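Local coordinates for transcription factor IWS1 (Saccharomyces cerevisiae, PDB 3NFQ), which takes part in regulating transcription by RNA polymerase II, possibly acting both during and after recruitment of the TATA-binding protein, and interacts with the elongation factors SPT5 and SPT6, at residues L106-L116 with L141-R151. Sequence-based numbering, arbitrary orientation.
Sequences LNDLPVKTEHL and LAEKLIAEWTR
The indole of Trp-149 is covered on one face by Val-111, whose CB sits 3.4 Å from the centroid of the five-membered ring and only 3° off its normal, a CH-pi contact over the face. Within this TFIIS N-terminal-type helical bundle, the last turn of helix 136-149 places its tryptophan against the bend between helices 96-107 and 113-119. With CG anti to its carbonyl carbon (chi1 -71°), the ring projects into that bend, and Val-111 spreads both methyls over that same face, CG1 above CD2 and CG2 above CE2. Leu-116 meets the six-membered ring obliquely, CD2 lying 3.6 Å from Trp-149 CE3, while Leu-106 CB abuts CZ2 and CH2. Leu-78 of helix 77-85 touches both Leu-106 and Val-111.

No direct hydrogen bond joins the segments; water does the bridging. One water, in the indole plane, accepts from Trp-149 NE1 at 2.9 Å and can donate to the carbonyl oxygens of Leu-106 and Leu-109. Near the C-terminal end of helix 136-149, Lys-112 NZ and Arg-151 NH2, like charges 3.6 Å apart, share another water as acceptor. The guanidinium is also held from within its own segment: Arg-151 NH1 donates to Glu-148 O at 2.9 Å, nearly straight at 167°, from above the carbonyl plane.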
loop_
_atom_site.group_PDB
_atom_site.type_symbol
_atom_site.label_atom_id
_atom_site.label_comp_id
_atom_site.label_asym_id
_atom_site.label_seq_id
_atom_site.Cartn_x
_atom_site.Cartn_y
_atom_site.Cartn_z
ATOM N N LEU A 106 -2.143 -6.262 4.908
ATOM C CA LEU A 106 -2.874 -5.338 5.778
ATOM C C LEU A 106 -3.879 -6.088 6.678
ATOM O O LEU A 106 -4.256 -5.599 7.752
ATOM C CB LEU A 106 -3.681 -4.337 4.982
ATOM C CG LEU A 106 -2.922 -3.242 4.193
ATOM C CD1 LEU A 106 -3.822 -2.627 3.172
ATOM C CD2 LEU A 106 -2.379 -2.186 5.193
ATOM N N ASN A 107 -4.279 -7.281 6.245
ATOM C CA ASN A 107 -5.286 -8.049 6.973
ATOM C C ASN A 107 -4.790 -8.452 8.358
ATOM O O ASN A 107 -5.581 -8.645 9.282
ATOM C CB ASN A 107 -5.690 -9.267 6.151
ATOM C CG ASN A 107 -6.764 -10.059 6.823
ATOM O OD1 ASN A 107 -6.523 -11.150 7.292
ATOM N ND2 ASN A 107 -7.896 -9.453 7.006
ATOM N N ASP A 108 -3.476 -8.516 8.502
ATOM C CA ASP A 108 -2.803 -8.932 9.721
ATOM C C ASP A 108 -2.277 -7.783 10.631
ATOM O O ASP A 108 -1.772 -8.050 11.723
ATOM C CB ASP A 108 -1.595 -9.802 9.335
ATOM C CG ASP A 108 -1.987 -11.116 8.656
ATOM O OD1 ASP A 108 -2.918 -11.796 9.140
ATOM O OD2 ASP A 108 -1.345 -11.453 7.633
ATOM N N LEU A 109 -2.378 -6.530 10.190
ATOM C CA LEU A 109 -1.830 -5.395 10.907
ATOM C C LEU A 109 -2.873 -4.769 11.796
ATOM O O LEU A 109 -4.008 -4.624 11.366
ATOM C CB LEU A 109 -1.417 -4.310 9.903
ATOM C CG LEU A 109 0.017 -3.968 9.591
ATOM C CD1 LEU A 109 0.002 -2.667 8.768
ATOM C CD2 LEU A 109 0.899 -3.772 10.853
ATOM N N PRO A 110 -2.509 -4.419 13.048
ATOM C CA PRO A 110 -3.502 -3.798 13.929
ATOM C C PRO A 110 -3.848 -2.315 13.619
ATOM O O PRO A 110 -3.669 -1.424 14.474
ATOM C CB PRO A 110 -2.903 -3.987 15.333
ATOM C CG PRO A 110 -1.420 -4.096 15.091
ATOM C CD PRO A 110 -1.234 -4.706 13.746
ATOM N N VAL A 111 -4.359 -2.054 12.418
ATOM C CA VAL A 111 -4.665 -0.676 11.995
ATOM C C VAL A 111 -5.824 -0.031 12.778
ATOM O O VAL A 111 -6.864 -0.649 13.003
ATOM C CB VAL A 111 -4.983 -0.682 10.497
ATOM C CG1 VAL A 111 -5.271 0.723 9.981
ATOM C CG2 VAL A 111 -3.821 -1.332 9.737
ATOM N N LYS A 112 -5.671 1.242 13.115
ATOM C CA LYS A 112 -6.722 1.996 13.799
ATOM C C LYS A 112 -7.098 3.230 12.987
ATOM O O LYS A 112 -6.422 3.603 12.028
ATOM C CB LYS A 112 -6.247 2.442 15.187
ATOM C CG LYS A 112 -5.746 1.339 16.104
ATOM C CD LYS A 112 -6.818 0.255 16.277
ATOM C CE LYS A 112 -6.395 -0.827 17.264
ATOM N NZ LYS A 112 -7.541 -1.746 17.402
ATOM N N THR A 113 -8.179 3.884 13.390
ATOM C CA THR A 113 -8.640 5.061 12.694
ATOM C C THR A 113 -7.523 6.116 12.539
ATOM O O THR A 113 -7.381 6.699 11.479
ATOM C CB THR A 113 -9.904 5.644 13.369
ATOM O OG1 THR A 113 -11.009 4.737 13.180
ATOM C CG2 THR A 113 -10.278 7.001 12.747
ATOM N N GLU A 114 -6.714 6.329 13.566
ATOM C CA GLU A 114 -5.681 7.368 13.472
ATOM C C GLU A 114 -4.645 7.101 12.369
ATOM O O GLU A 114 -4.153 8.039 11.716
ATOM C CB GLU A 114 -4.973 7.612 14.806
ATOM C CG GLU A 114 -4.376 6.389 15.459
ATOM C CD GLU A 114 -5.308 5.737 16.506
ATOM O OE1 GLU A 114 -6.579 5.850 16.377
ATOM O OE2 GLU A 114 -4.745 5.106 17.450
ATOM N N HIS A 115 -4.302 5.829 12.175
ATOM C CA HIS A 115 -3.397 5.467 11.083
ATOM C C HIS A 115 -4.025 5.676 9.730
ATOM O O HIS A 115 -3.343 6.123 8.821
ATOM C CB HIS A 115 -2.943 4.033 11.208
ATOM C CG HIS A 115 -2.565 3.639 12.598
ATOM N ND1 HIS A 115 -1.436 4.116 13.236
ATOM C CD2 HIS A 115 -3.147 2.775 13.459
ATOM C CE1 HIS A 115 -1.350 3.571 14.436
ATOM N NE2 HIS A 115 -2.371 2.748 14.592
ATOM N N LEU A 116 -5.302 5.332 9.581
ATOM C CA LEU A 116 -6.010 5.577 8.315
ATOM C C LEU A 116 -6.012 7.069 7.945
ATOM O O LEU A 116 -5.882 7.436 6.775
ATOM C CB LEU A 116 -7.450 5.064 8.392
ATOM C CG LEU A 116 -7.558 3.558 8.618
ATOM C CD1 LEU A 116 -8.997 3.137 8.908
ATOM C CD2 LEU A 116 -7.020 2.840 7.420
ATOM N N LEU A 141 -13.058 -7.828 0.963
ATOM C CA LEU A 141 -12.014 -7.788 1.967
ATOM C C LEU A 141 -11.802 -6.322 2.404
ATOM O O LEU A 141 -11.691 -6.048 3.606
ATOM C CB LEU A 141 -10.707 -8.489 1.486
ATOM C CG LEU A 141 -9.481 -8.237 2.394
ATOM C CD1 LEU A 141 -9.660 -8.704 3.827
ATOM C CD2 LEU A 141 -8.241 -8.910 1.712
ATOM N N ALA A 142 -11.826 -5.377 1.451
ATOM C CA ALA A 142 -11.654 -3.946 1.788
ATOM C C ALA A 142 -12.808 -3.499 2.708
ATOM O O ALA A 142 -12.603 -2.790 3.656
ATOM C CB ALA A 142 -11.600 -3.099 0.485
ATOM N N GLU A 143 -14.024 -3.950 2.425
ATOM C CA GLU A 143 -15.188 -3.611 3.235
ATOM C C GLU A 143 -15.103 -4.217 4.640
ATOM O O GLU A 143 -15.458 -3.560 5.609
ATOM C CB GLU A 143 -16.441 -4.074 2.466
ATOM C CG GLU A 143 -17.664 -4.133 3.233
ATOM C CD GLU A 143 -18.745 -4.874 2.466
ATOM O OE1 GLU A 143 -19.298 -5.813 3.085
ATOM O OE2 GLU A 143 -18.972 -4.552 1.241
ATOM N N LYS A 144 -14.606 -5.446 4.755
ATOM C CA LYS A 144 -14.354 -6.057 6.071
ATOM C C LYS A 144 -13.300 -5.301 6.846
ATOM O O LYS A 144 -13.436 -5.072 8.050
ATOM C CB LYS A 144 -13.874 -7.505 5.910
ATOM C CG LYS A 144 -13.469 -8.123 7.252
ATOM C CD LYS A 144 -12.527 -9.306 6.985
ATOM C CE LYS A 144 -11.490 -9.514 8.093
ATOM N NZ LYS A 144 -11.057 -10.989 7.889
ATOM N N LEU A 145 -12.223 -4.909 6.160
ATOM C CA LEU A 145 -11.116 -4.265 6.871
ATOM C C LEU A 145 -11.518 -2.875 7.341
ATOM O O LEU A 145 -11.189 -2.486 8.454
ATOM C CB LEU A 145 -9.907 -4.136 5.975
ATOM C CG LEU A 145 -9.231 -5.503 5.780
ATOM C CD1 LEU A 145 -8.100 -5.300 4.757
ATOM C CD2 LEU A 145 -8.681 -5.994 7.080
ATOM N N ILE A 146 -12.162 -2.115 6.501
ATOM C CA ILE A 146 -12.543 -0.770 6.961
ATOM C C ILE A 146 -13.491 -0.780 8.187
ATOM O O ILE A 146 -13.380 0.069 9.092
ATOM C CB ILE A 146 -13.075 0.127 5.785
ATOM C CG1 ILE A 146 -13.038 1.612 6.162
ATOM C CG2 ILE A 146 -14.405 -0.249 5.307
ATOM C CD1 ILE A 146 -11.609 2.171 5.984
ATOM N N ALA A 147 -14.458 -1.691 8.174
ATOM C CA ALA A 147 -15.370 -1.890 9.317
ATOM C C ALA A 147 -14.596 -2.260 10.552
ATOM O O ALA A 147 -14.829 -1.733 11.643
ATOM C CB ALA A 147 -16.417 -2.975 8.969
ATOM N N GLU A 148 -13.654 -3.169 10.399
ATOM C CA GLU A 148 -12.884 -3.631 11.505
ATOM C C GLU A 148 -11.978 -2.532 12.067
ATOM O O GLU A 148 -11.890 -2.337 13.292
ATOM C CB GLU A 148 -12.062 -4.827 11.035
ATOM C CG GLU A 148 -11.205 -5.429 12.059
ATOM C CD GLU A 148 -10.448 -6.633 11.532
ATOM O OE1 GLU A 148 -11.064 -7.517 10.906
ATOM O OE2 GLU A 148 -9.230 -6.719 11.765
ATOM N N TRP A 149 -11.264 -1.841 11.174
ATOM C CA TRP A 149 -10.253 -0.900 11.610
ATOM C C TRP A 149 -10.947 0.271 12.293
ATOM O O TRP A 149 -10.376 0.868 13.192
ATOM C CB TRP A 149 -9.451 -0.388 10.421
ATOM C CG TRP A 149 -8.550 -1.444 9.841
ATOM C CD1 TRP A 149 -8.068 -2.536 10.469
ATOM C CD2 TRP A 149 -7.989 -1.447 8.523
ATOM N NE1 TRP A 149 -7.282 -3.280 9.604
ATOM C CE2 TRP A 149 -7.211 -2.614 8.402
ATOM C CE3 TRP A 149 -8.128 -0.619 7.420
ATOM C CZ2 TRP A 149 -6.492 -2.931 7.217
ATOM C CZ3 TRP A 149 -7.410 -0.919 6.237
ATOM C CH2 TRP A 149 -6.629 -2.088 6.147
ATOM N N THR A 150 -12.164 0.576 11.871
ATOM C CA THR A 150 -12.898 1.726 12.468
ATOM C C THR A 150 -13.916 1.288 13.563
ATOM O O THR A 150 -14.821 2.058 13.929
ATOM C CB THR A 150 -13.650 2.490 11.407
ATOM O OG1 THR A 150 -14.658 1.648 10.843
ATOM C CG2 THR A 150 -12.675 2.980 10.274
ATOM N N ARG A 151 -13.775 0.056 14.061
ATOM C CA ARG A 151 -14.766 -0.508 15.006
ATOM C C ARG A 151 -14.765 0.232 16.349
ATOM O O ARG A 151 -13.707 0.631 16.819
ATOM C CB ARG A 151 -14.502 -2.005 15.232
ATOM C CG ARG A 151 -13.252 -2.300 16.065
ATOM C CD ARG A 151 -12.949 -3.739 15.964
ATOM N NE ARG A 151 -11.836 -4.218 16.783
ATOM C CZ ARG A 151 -10.544 -4.157 16.420
ATOM N NH1 ARG A 151 -10.192 -3.566 15.284
ATOM N NH2 ARG A 151 -9.603 -4.687 17.184
HETATM O O HOH W 1 -6.011 -5.785 10.093
HETATM O O HOH W 2 -8.975 -11.828 9.293
HETATM O O HOH W 3 -7.641 -2.968 14.089
HETATM O O HOH W 4 -6.930 -4.344 16.361
HETATM O O HOH W 5 -9.945 3.121 15.663
#